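Local coordinates for protein OLD nuclease (Thermus scotoductus, PDB 6P74) that degrades linear or supercoiled double-stranded DNA from 5' to 3', nicks circular DNA, and hydrolyses ATP in a DNA-stimulated manner, at residues 157-162 with 261-266; 247-252 with 279-284; 297-302 with 317-322. All coordinates share one frame; numbering follows the deposited sequence.

How the contacts relate
The three contacts all involve the ATPase part of the chain, but at different depths. Contact 1 is buried and apolar, a helix-helix pairing between helix 154-166 of the dimerization region and the end of helix 246-266. Contact 2 uses the start of that same helix, about 21 Å away between centres, and is partly buried: one aromatic face and a CA-H...O approach. Contact 3 lies at the surface and rests on a two-pronged salt bridge. Contacts 1 and 3 touch, because Phe263 O accepts a probable hydrogen bond from Gln302 NE2. Contacts 1 and 2 both reach the second subunit, whereas no other chain touches contact 3.

Contact 1: 157-162 with 261-266; sequences GRLLQP and EAFRQL
Leu159 lies over one face of the Phe263 ring where two helices pack, helix 154-166 of the dimerization region and helix 246-266 of the P-loop ATPase domain. The short segments run in roughly the same direction, 34° apart, with axes 10.6 Å from each other at closest approach. Leu159 has CG anti to its amide nitrogen (chi1 -178°), which swings CG toward helix 246-266, and the methyls follow. Leu159 CD1 makes a CH-pi contact 4.1 Å from the Phe263 ring centroid and 25° off the normal, displaced toward the rim. Leu159 CD1 also meets Ala262 CB at 3.9 Å, and Leu159 CD2 touches the same CB. Phe263 reaches the other helix with its far rim, CE1 and CZ, against the backbone of Leu159. The carbonyl carbon of Arg158 sits at the ring edge, and Arg158 passes the ring with its methylene CG 4.1 Å from Phe263 CZ. Its charged end goes on to Glu268, in a salt bridge, and to the Lys269 carbonyl. Ile192 of the second subunit also packs on Leu159, placing the contact beside the dimer interface. Phe263 CE1 comes to 3.5 Å from Leu159 CA.

Contact 2: 247-252 with 279-284; sequences LGLGIQ and EMYLHP
The contact joins two elements of the ABC-type ATPase: the start of helix 246-266, whose LGLGIQ sequence is consistent with the signature motif, and the loop between strand 272-276 and helix 284-299, which follows the probable Walker B strand, where the D-loop lies in ABC ATPases. In that loop Glu279 to Leu282 form a type II beta turn, which packs Tyr281 against the helix. Leu249 CB stands over one face of the Tyr281 phenol ring, 4.0 Å from the centroid and 18° off the normal, a CH-pi arrangement. Leu249 CD1 lies 3.9 Å from Tyr281 CZ, so the leucine follows the ring from its root toward the hydroxyl. Met280 CG lies over the opposite face, and the ring is sandwiched between two aliphatic groups. Tyr281 has positive phi (66°), as the third residue of a type II turn does. Its carbonyl oxygen approaches the helix: Gly250 CA comes to 3.5 Å from Tyr281 O, a CA-H...O contact with an angle of 139° at the hydrogen. Ser253 OG bonds to Met280 O, Arg53 of the second subunit packs on Tyr281, and Glu279 OE2 accepts from His310 N, in the loop of the probable switch histidine. No conventional hydrogen bond links the two segments, which implies that their association rests on dispersion at the ring face and a weak polar approach by the glycine CA, with Ser253 supplying the stronger polar tie.

Contact 3: 297-302 with 317-322; sequences MADKDQ and VNRFEA
Arg319 and Asp299 form a two-pronged, end-on salt bridge between the end of helix 284-299 and the loop before strand 323-328. Arg319 NH1 donates to Asp299 OD1 at 2.9 Å, and Arg319 NH2 to Asp299 OD2 at 3.0 Å. Both bonds are nearly straight, about 165°, and each oxygen uses its syn lone pair. The two side chains reach toward each other across the gap, with carboxylate and guanidinium planes only 12° apart, so the paired bonds restrain both groups against twisting. Arg319 has an extended first half before bending at CG-CD (chi3 -88°), which turns the guanidinium toward the aspartate. The backbones stay well apart: Asp299 CA and Arg319 CA, the nearest pair, are separated by 11.5 Å. A bound HEPES buffer molecule lies about 4 Å from the Arg319 side chain. Beyond the ion pair there is little packing. The helix closes in a Schellman motif at Asp301, with Gln302 N bonded to Met297 O at 2.8 Å. On the helix side, Met297 packs on Phe260 of helix 246-266. On the loop side, Phe320 packs on Val418 of helix 409-422 and Leu347 of helix 341-355, Glu321 salt-bridges Arg351, and Ala322, leading into strand 323-328, pairs through its backbone with Ala25 of strand 23-27.

Contact 1: 157-162 with 261-266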
loop_
_atom_site.group_PDB
_atom_site.type_symbol
_atom_site.label_atom_id
_atom_site.label_comp_id
_atom_site.label_asym_id
_atom_site.label_seq_id
_atom_site.Cartn_x
_atom_site.Cartn_y
_atom_site.Cartn_z
ATOM N N GLY A 157 23.456 -3.055 -1.997
ATOM C CA GLY A 157 24.236 -2.134 -2.810
ATOM C C GLY A 157 25.138 -1.238 -1.986
ATOM O O GLY A 157 26.298 -1.008 -2.342
ATOM N N ARG A 158 24.625 -0.715 -0.870
ATOM C CA ARG A 158 25.483 0.125 -0.046
ATOM C C ARG A 158 26.602 -0.701 0.581
ATOM O O ARG A 158 27.717 -0.196 0.758
ATOM C CB ARG A 158 24.644 0.862 1.005
ATOM C CG ARG A 158 25.432 1.651 2.042
ATOM C CD ARG A 158 26.335 2.712 1.402
ATOM N NE ARG A 158 27.251 3.329 2.372
ATOM C CZ ARG A 158 28.427 2.814 2.750
ATOM N NH1 ARG A 158 28.857 1.653 2.254
ATOM N NH2 ARG A 158 29.183 3.460 3.634
ATOM N N LEU A 159 26.346 -1.982 0.867
ATOM C CA LEU A 159 27.394 -2.829 1.430
ATOM C C LEU A 159 28.547 -3.027 0.448
ATOM O O LEU A 159 29.722 -2.989 0.840
ATOM C CB LEU A 159 26.815 -4.182 1.851
ATOM C CG LEU A 159 27.780 -5.180 2.503
ATOM C CD1 LEU A 159 28.326 -4.665 3.828
ATOM C CD2 LEU A 159 27.114 -6.543 2.707
ATOM N N LEU A 160 28.229 -3.241 -0.831
ATOM C CA LEU A 160 29.229 -3.538 -1.854
ATOM C C LEU A 160 29.910 -2.304 -2.434
ATOM O O LEU A 160 30.793 -2.459 -3.278
ATOM C CB LEU A 160 28.593 -4.324 -3.004
ATOM C CG LEU A 160 28.009 -5.691 -2.647
ATOM C CD1 LEU A 160 27.171 -6.224 -3.801
ATOM C CD2 LEU A 160 29.124 -6.662 -2.289
ATOM N N GLN A 161 29.547 -1.095 -2.021
ATOM C CA GLN A 161 30.079 0.045 -2.757
ATOM C C GLN A 161 31.589 0.197 -2.543
ATOM O O GLN A 161 32.275 0.711 -3.436
ATOM C CB GLN A 161 29.314 1.328 -2.403
ATOM C CG GLN A 161 29.811 2.103 -1.196
ATOM C CD GLN A 161 29.073 3.433 -1.011
ATOM O OE1 GLN A 161 28.072 3.716 -1.697
ATOM N NE2 GLN A 161 29.567 4.256 -0.084
ATOM N N PRO A 162 32.160 -0.245 -1.414
ATOM C CA PRO A 162 33.628 -0.312 -1.349
ATOM C C PRO A 162 34.202 -1.410 -2.229
ATOM O O PRO A 162 35.354 -1.302 -2.669
ATOM C CB PRO A 162 33.904 -0.567 0.140
ATOM C CG PRO A 162 32.692 -1.254 0.628
ATOM C CD PRO A 162 31.552 -0.613 -0.122
ATOM N N GLU A 261 25.492 -7.163 10.225
ATOM C CA GLU A 261 26.724 -7.562 10.885
ATOM C C GLU A 261 27.937 -7.302 9.999
ATOM O O GLU A 261 29.008 -6.955 10.513
ATOM C CB GLU A 261 26.629 -9.031 11.307
ATOM C CG GLU A 261 27.917 -9.652 11.865
ATOM C CD GLU A 261 28.437 -8.991 13.147
ATOM O OE1 GLU A 261 27.670 -8.244 13.783
ATOM O OE2 GLU A 261 29.625 -9.221 13.509
ATOM N N ALA A 262 27.801 -7.439 8.673
ATOM C CA ALA A 262 28.933 -7.086 7.819
ATOM C C ALA A 262 29.196 -5.576 7.854
ATOM O O ALA A 262 30.352 -5.146 7.925
ATOM C CB ALA A 262 28.696 -7.571 6.391
ATOM N N PHE A 263 28.136 -4.757 7.837
ATOM C CA PHE A 263 28.305 -3.310 7.979
ATOM C C PHE A 263 29.120 -2.962 9.213
ATOM O O PHE A 263 30.034 -2.136 9.158
ATOM C CB PHE A 263 26.950 -2.620 8.063
ATOM C CG PHE A 263 26.335 -2.309 6.731
ATOM C CD1 PHE A 263 27.063 -1.685 5.744
ATOM C CD2 PHE A 263 25.009 -2.619 6.481
ATOM C CE1 PHE A 263 26.481 -1.392 4.525
ATOM C CE2 PHE A 263 24.433 -2.337 5.262
ATOM C CZ PHE A 263 25.165 -1.725 4.288
ATOM N N ARG A 264 28.777 -3.563 10.352
ATOM C CA ARG A 264 29.435 -3.189 11.598
ATOM C C ARG A 264 30.912 -3.531 11.556
ATOM O O ARG A 264 31.746 -2.775 12.073
ATOM C CB ARG A 264 28.763 -3.871 12.788
ATOM C CG ARG A 264 29.157 -3.254 14.107
ATOM C CD ARG A 264 29.916 -4.237 14.934
ATOM N NE ARG A 264 29.059 -5.358 15.279
ATOM C CZ ARG A 264 29.508 -6.537 15.692
ATOM N NH1 ARG A 264 30.818 -6.755 15.802
ATOM N NH2 ARG A 264 28.640 -7.501 15.991
ATOM N N GLN A 265 31.252 -4.675 10.953
ATOM C CA GLN A 265 32.652 -5.044 10.788
ATOM C C GLN A 265 33.354 -4.171 9.760
ATOM O O GLN A 265 34.548 -3.898 9.911
ATOM C CB GLN A 265 32.777 -6.507 10.387
ATOM C CG GLN A 265 32.142 -7.451 11.372
ATOM C CD GLN A 265 32.662 -8.854 11.207
ATOM O OE1 GLN A 265 33.699 -9.071 10.571
ATOM N NE2 GLN A 265 31.944 -9.823 11.767
ATOM N N LEU A 266 32.654 -3.746 8.703
ATOM C CA LEU A 266 33.286 -2.898 7.695
ATOM C C LEU A 266 33.490 -1.478 8.198
ATOM O O LEU A 266 34.318 -0.746 7.646
ATOM C CB LEU A 266 32.466 -2.879 6.402
ATOM C CG LEU A 266 32.701 -4.031 5.412
ATOM C CD1 LEU A 266 34.158 -4.093 4.948
ATOM C CD2 LEU A 266 32.259 -5.389 5.986
#

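Contact 2: 247-252 with 279-284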
loop_
_atom_site.group_PDB
_atom_site.type_symbol
_atom_site.label_atom_id
_atom_site.label_comp_id
_atom_site.label_asym_id
_atom_site.label_seq_id
_atom_site.Cartn_x
_atom_site.Cartn_y
_atom_site.Cartn_z
ATOM N N LEU A 247 9.514 -20.666 6.237
ATOM C CA LEU A 247 10.937 -20.970 6.349
ATOM C C LEU A 247 11.759 -20.014 5.496
ATOM O O LEU A 247 12.770 -19.467 5.951
ATOM C CB LEU A 247 11.197 -22.424 5.943
ATOM C CG LEU A 247 12.640 -22.938 6.025
ATOM C CD1 LEU A 247 13.083 -23.098 7.476
ATOM C CD2 LEU A 247 12.818 -24.243 5.246
ATOM N N GLY A 248 11.326 -19.794 4.252
ATOM C CA GLY A 248 12.015 -18.842 3.397
ATOM C C GLY A 248 12.042 -17.445 3.987
ATOM O O GLY A 248 13.053 -16.743 3.906
ATOM N N LEU A 249 10.934 -17.023 4.598
ATOM C CA LEU A 249 10.894 -15.683 5.176
ATOM C C LEU A 249 11.888 -15.551 6.322
ATOM O O LEU A 249 12.583 -14.531 6.436
ATOM C CB LEU A 249 9.480 -15.363 5.650
ATOM C CG LEU A 249 8.453 -15.164 4.532
ATOM C CD1 LEU A 249 7.031 -15.197 5.101
ATOM C CD2 LEU A 249 8.713 -13.866 3.757
ATOM N N GLY A 250 11.961 -16.571 7.188
ATOM C CA GLY A 250 12.937 -16.551 8.265
ATOM C C GLY A 250 14.367 -16.510 7.756
ATOM O O GLY A 250 15.215 -15.808 8.312
ATOM N N ILE A 251 14.652 -17.260 6.690
ATOM C CA ILE A 251 15.989 -17.246 6.109
ATOM C C ILE A 251 16.332 -15.851 5.610
ATOM O O ILE A 251 17.446 -15.356 5.815
ATOM C CB ILE A 251 16.087 -18.290 4.983
ATOM C CG1 ILE A 251 16.033 -19.704 5.555
ATOM C CG2 ILE A 251 17.355 -18.085 4.149
ATOM C CD1 ILE A 251 16.091 -20.757 4.482
ATOM N N GLN A 252 15.382 -15.189 4.947
ATOM C CA GLN A 252 15.659 -13.860 4.416
ATOM C C GLN A 252 15.846 -12.842 5.524
ATOM O O GLN A 252 16.631 -11.897 5.365
ATOM C CB GLN A 252 14.547 -13.426 3.469
ATOM C CG GLN A 252 14.735 -13.972 2.070
ATOM C CD GLN A 252 13.488 -13.846 1.217
ATOM O OE1 GLN A 252 12.436 -13.414 1.697
ATOM N NE2 GLN A 252 13.599 -14.225 -0.061
ATOM N N GLU A 279 11.913 -7.043 13.918
ATOM C CA GLU A 279 11.832 -8.349 14.538
ATOM C C GLU A 279 11.365 -9.417 13.578
ATOM O O GLU A 279 11.576 -10.599 13.862
ATOM C CB GLU A 279 10.883 -8.335 15.741
ATOM C CG GLU A 279 9.411 -8.046 15.377
ATOM C CD GLU A 279 9.070 -6.536 15.408
ATOM O OE1 GLU A 279 10.014 -5.713 15.277
ATOM O OE2 GLU A 279 7.871 -6.184 15.585
ATOM N N MET A 280 10.740 -9.054 12.462
ATOM C CA MET A 280 9.835 -10.014 11.852
ATOM C C MET A 280 10.589 -11.219 11.315
ATOM O O MET A 280 11.635 -11.089 10.665
ATOM C CB MET A 280 8.968 -9.377 10.774
ATOM C CG MET A 280 7.529 -9.889 10.952
ATOM S SD MET A 280 6.147 -9.086 10.124
ATOM C CE MET A 280 4.769 -9.574 11.162
ATOM N N TYR A 281 10.059 -12.393 11.647
ATOM C CA TYR A 281 10.552 -13.707 11.254
ATOM C C TYR A 281 11.913 -14.024 11.845
ATOM O O TYR A 281 12.621 -14.878 11.322
ATOM C CB TYR A 281 10.573 -13.857 9.730
ATOM C CG TYR A 281 9.259 -13.445 9.105
ATOM C CD1 TYR A 281 8.060 -14.001 9.538
ATOM C CD2 TYR A 281 9.213 -12.460 8.115
ATOM C CE1 TYR A 281 6.846 -13.606 8.984
ATOM C CE2 TYR A 281 8.012 -12.058 7.559
ATOM C CZ TYR A 281 6.832 -12.632 7.998
ATOM O OH TYR A 281 5.637 -12.233 7.448
ATOM N N LEU A 282 12.294 -13.368 12.937
ATOM C CA LEU A 282 13.492 -13.732 13.686
ATOM C C LEU A 282 13.101 -14.433 14.974
ATOM O O LEU A 282 12.148 -14.024 15.643
ATOM C CB LEU A 282 14.349 -12.514 14.039
ATOM C CG LEU A 282 15.003 -11.864 12.845
ATOM C CD1 LEU A 282 15.633 -10.538 13.263
ATOM C CD2 LEU A 282 16.022 -12.841 12.217
ATOM N N HIS A 283 13.846 -15.477 15.321
ATOM C CA HIS A 283 13.727 -16.038 16.651
ATOM C C HIS A 283 13.978 -14.936 17.677
ATOM O O HIS A 283 14.769 -14.023 17.424
ATOM C CB HIS A 283 14.736 -17.174 16.833
ATOM C CG HIS A 283 14.536 -17.972 18.083
ATOM N ND1 HIS A 283 14.949 -17.530 19.322
ATOM C CD2 HIS A 283 13.972 -19.187 18.286
ATOM C CE1 HIS A 283 14.634 -18.430 20.240
ATOM N NE2 HIS A 283 14.047 -19.450 19.637
ATOM N N PRO A 284 13.314 -14.991 18.841
ATOM C CA PRO A 284 13.609 -14.009 19.900
ATOM C C PRO A 284 15.099 -13.844 20.207
ATOM O O PRO A 284 15.553 -12.723 20.473
ATOM C CB PRO A 284 12.842 -14.570 21.110
ATOM C CG PRO A 284 11.698 -15.322 20.506
ATOM C CD PRO A 284 12.190 -15.884 19.193
#

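Contact 3: 297-302 with 317-322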
loop_
_atom_site.group_PDB
_atom_site.type_symbol
_atom_site.label_atom_id
_atom_site.label_comp_id
_atom_site.label_asym_id
_atom_site.label_seq_id
_atom_site.Cartn_x
_atom_site.Cartn_y
_atom_site.Cartn_z
ATOM N N MET A 297 25.794 0.111 16.586
ATOM C CA MET A 297 26.063 0.968 15.434
ATOM C C MET A 297 25.516 2.374 15.642
ATOM O O MET A 297 26.142 3.360 15.228
ATOM C CB MET A 297 25.473 0.351 14.174
ATOM C CG MET A 297 25.878 -1.085 13.970
ATOM S SD MET A 297 25.961 -1.524 12.233
ATOM C CE MET A 297 24.273 -1.310 11.710
ATOM N N ALA A 298 24.343 2.488 16.266
ATOM C CA ALA A 298 23.802 3.806 16.567
ATOM C C ALA A 298 24.662 4.537 17.593
ATOM O O ALA A 298 24.952 5.728 17.431
ATOM C CB ALA A 298 22.366 3.682 17.062
ATOM N N ASP A 299 25.083 3.842 18.651
ATOM C CA ASP A 299 25.848 4.495 19.712
ATOM C C ASP A 299 27.237 4.903 19.232
ATOM O O ASP A 299 27.730 5.986 19.571
ATOM C CB ASP A 299 25.954 3.563 20.920
ATOM C CG ASP A 299 24.621 3.359 21.633
ATOM O OD1 ASP A 299 23.650 4.088 21.319
ATOM O OD2 ASP A 299 24.547 2.463 22.505
ATOM N N LYS A 300 27.888 4.034 18.459
ATOM C CA LYS A 300 29.156 4.288 17.793
ATOM C C LYS A 300 29.041 5.345 16.701
ATOM O O LYS A 300 30.058 5.715 16.115
ATOM C CB LYS A 300 29.672 2.961 17.215
ATOM C CG LYS A 300 30.974 3.026 16.475
ATOM C CD LYS A 300 31.211 1.762 15.641
ATOM C CE LYS A 300 31.347 0.510 16.499
ATOM N NZ LYS A 300 31.542 -0.697 15.642
ATOM N N ASP A 301 27.834 5.822 16.398
ATOM C CA ASP A 301 27.623 6.901 15.431
ATOM C C ASP A 301 27.871 6.458 13.991
ATOM O O ASP A 301 28.161 7.278 13.115
ATOM C CB ASP A 301 28.487 8.117 15.758
ATOM C CG ASP A 301 27.662 9.360 15.962
ATOM O OD1 ASP A 301 26.552 9.412 15.384
ATOM O OD2 ASP A 301 28.112 10.277 16.689
ATOM N N GLN A 302 27.739 5.162 13.742
ATOM C CA GLN A 302 27.944 4.589 12.424
ATOM C C GLN A 302 26.690 4.608 11.566
ATOM O O GLN A 302 26.773 4.370 10.358
ATOM C CB GLN A 302 28.440 3.147 12.569
ATOM C CG GLN A 302 28.641 2.428 11.261
ATOM C CD GLN A 302 29.200 1.036 11.468
ATOM O OE1 GLN A 302 29.213 0.518 12.590
ATOM N NE2 GLN A 302 29.685 0.429 10.391
ATOM N N VAL A 317 12.867 -0.164 27.735
ATOM C CA VAL A 317 12.504 0.928 28.634
ATOM C C VAL A 317 13.746 1.640 29.166
ATOM O O VAL A 317 13.688 2.828 29.497
ATOM C CB VAL A 317 11.609 0.436 29.787
ATOM C CG1 VAL A 317 12.362 -0.521 30.584
ATOM C CG2 VAL A 317 11.235 1.562 30.686
ATOM N N ASN A 318 14.881 0.951 29.267
ATOM C CA ASN A 318 16.075 1.618 29.768
ATOM C C ASN A 318 16.628 2.599 28.753
ATOM O O ASN A 318 17.416 3.476 29.110
ATOM C CB ASN A 318 17.136 0.587 30.157
ATOM C CG ASN A 318 16.580 -0.479 31.097
ATOM O OD1 ASN A 318 16.540 -0.297 32.324
ATOM N ND2 ASN A 318 16.119 -1.593 30.519
ATOM N N ARG A 319 16.210 2.493 27.508
ATOM C CA ARG A 319 16.611 3.452 26.493
ATOM C C ARG A 319 15.253 4.135 26.309
ATOM O O ARG A 319 14.391 3.656 25.566
ATOM C CB ARG A 319 17.091 2.686 25.256
ATOM C CG ARG A 319 18.048 3.421 24.366
ATOM C CD ARG A 319 18.567 2.477 23.288
ATOM N NE ARG A 319 19.759 1.728 23.688
ATOM C CZ ARG A 319 20.993 2.056 23.304
ATOM N NH1 ARG A 319 21.186 3.107 22.506
ATOM N NH2 ARG A 319 22.029 1.327 23.698
ATOM N N PHE A 320 15.046 5.256 27.001
ATOM C CA PHE A 320 13.713 5.848 27.053
ATOM C C PHE A 320 13.838 7.008 26.068
ATOM O O PHE A 320 12.820 7.433 25.512
ATOM C CB PHE A 320 13.214 6.348 28.418
ATOM C CG PHE A 320 14.205 7.191 29.154
ATOM C CD1 PHE A 320 14.406 8.517 28.802
ATOM C CD2 PHE A 320 14.924 6.667 30.227
ATOM C CE1 PHE A 320 15.329 9.306 29.490
ATOM C CE2 PHE A 320 15.852 7.443 30.922
ATOM C CZ PHE A 320 16.053 8.763 30.556
ATOM N N GLU A 321 15.052 7.505 25.807
ATOM C CA GLU A 321 15.184 8.575 24.825
ATOM C C GLU A 321 14.721 8.126 23.446
ATOM O O GLU A 321 14.241 8.947 22.659
ATOM C CB GLU A 321 16.634 9.079 24.744
ATOM C CG GLU A 321 17.185 9.646 26.059
ATOM C CD GLU A 321 17.763 8.569 26.970
ATOM O OE1 GLU A 321 17.476 7.366 26.756
ATOM O OE2 GLU A 321 18.513 8.925 27.903
ATOM N N ALA A 322 14.863 6.833 23.134
ATOM C CA ALA A 322 14.509 6.338 21.803
ATOM C C ALA A 322 13.003 6.255 21.575
ATOM O O ALA A 322 12.561 6.260 20.420
ATOM C CB ALA A 322 15.120 4.963 21.574
#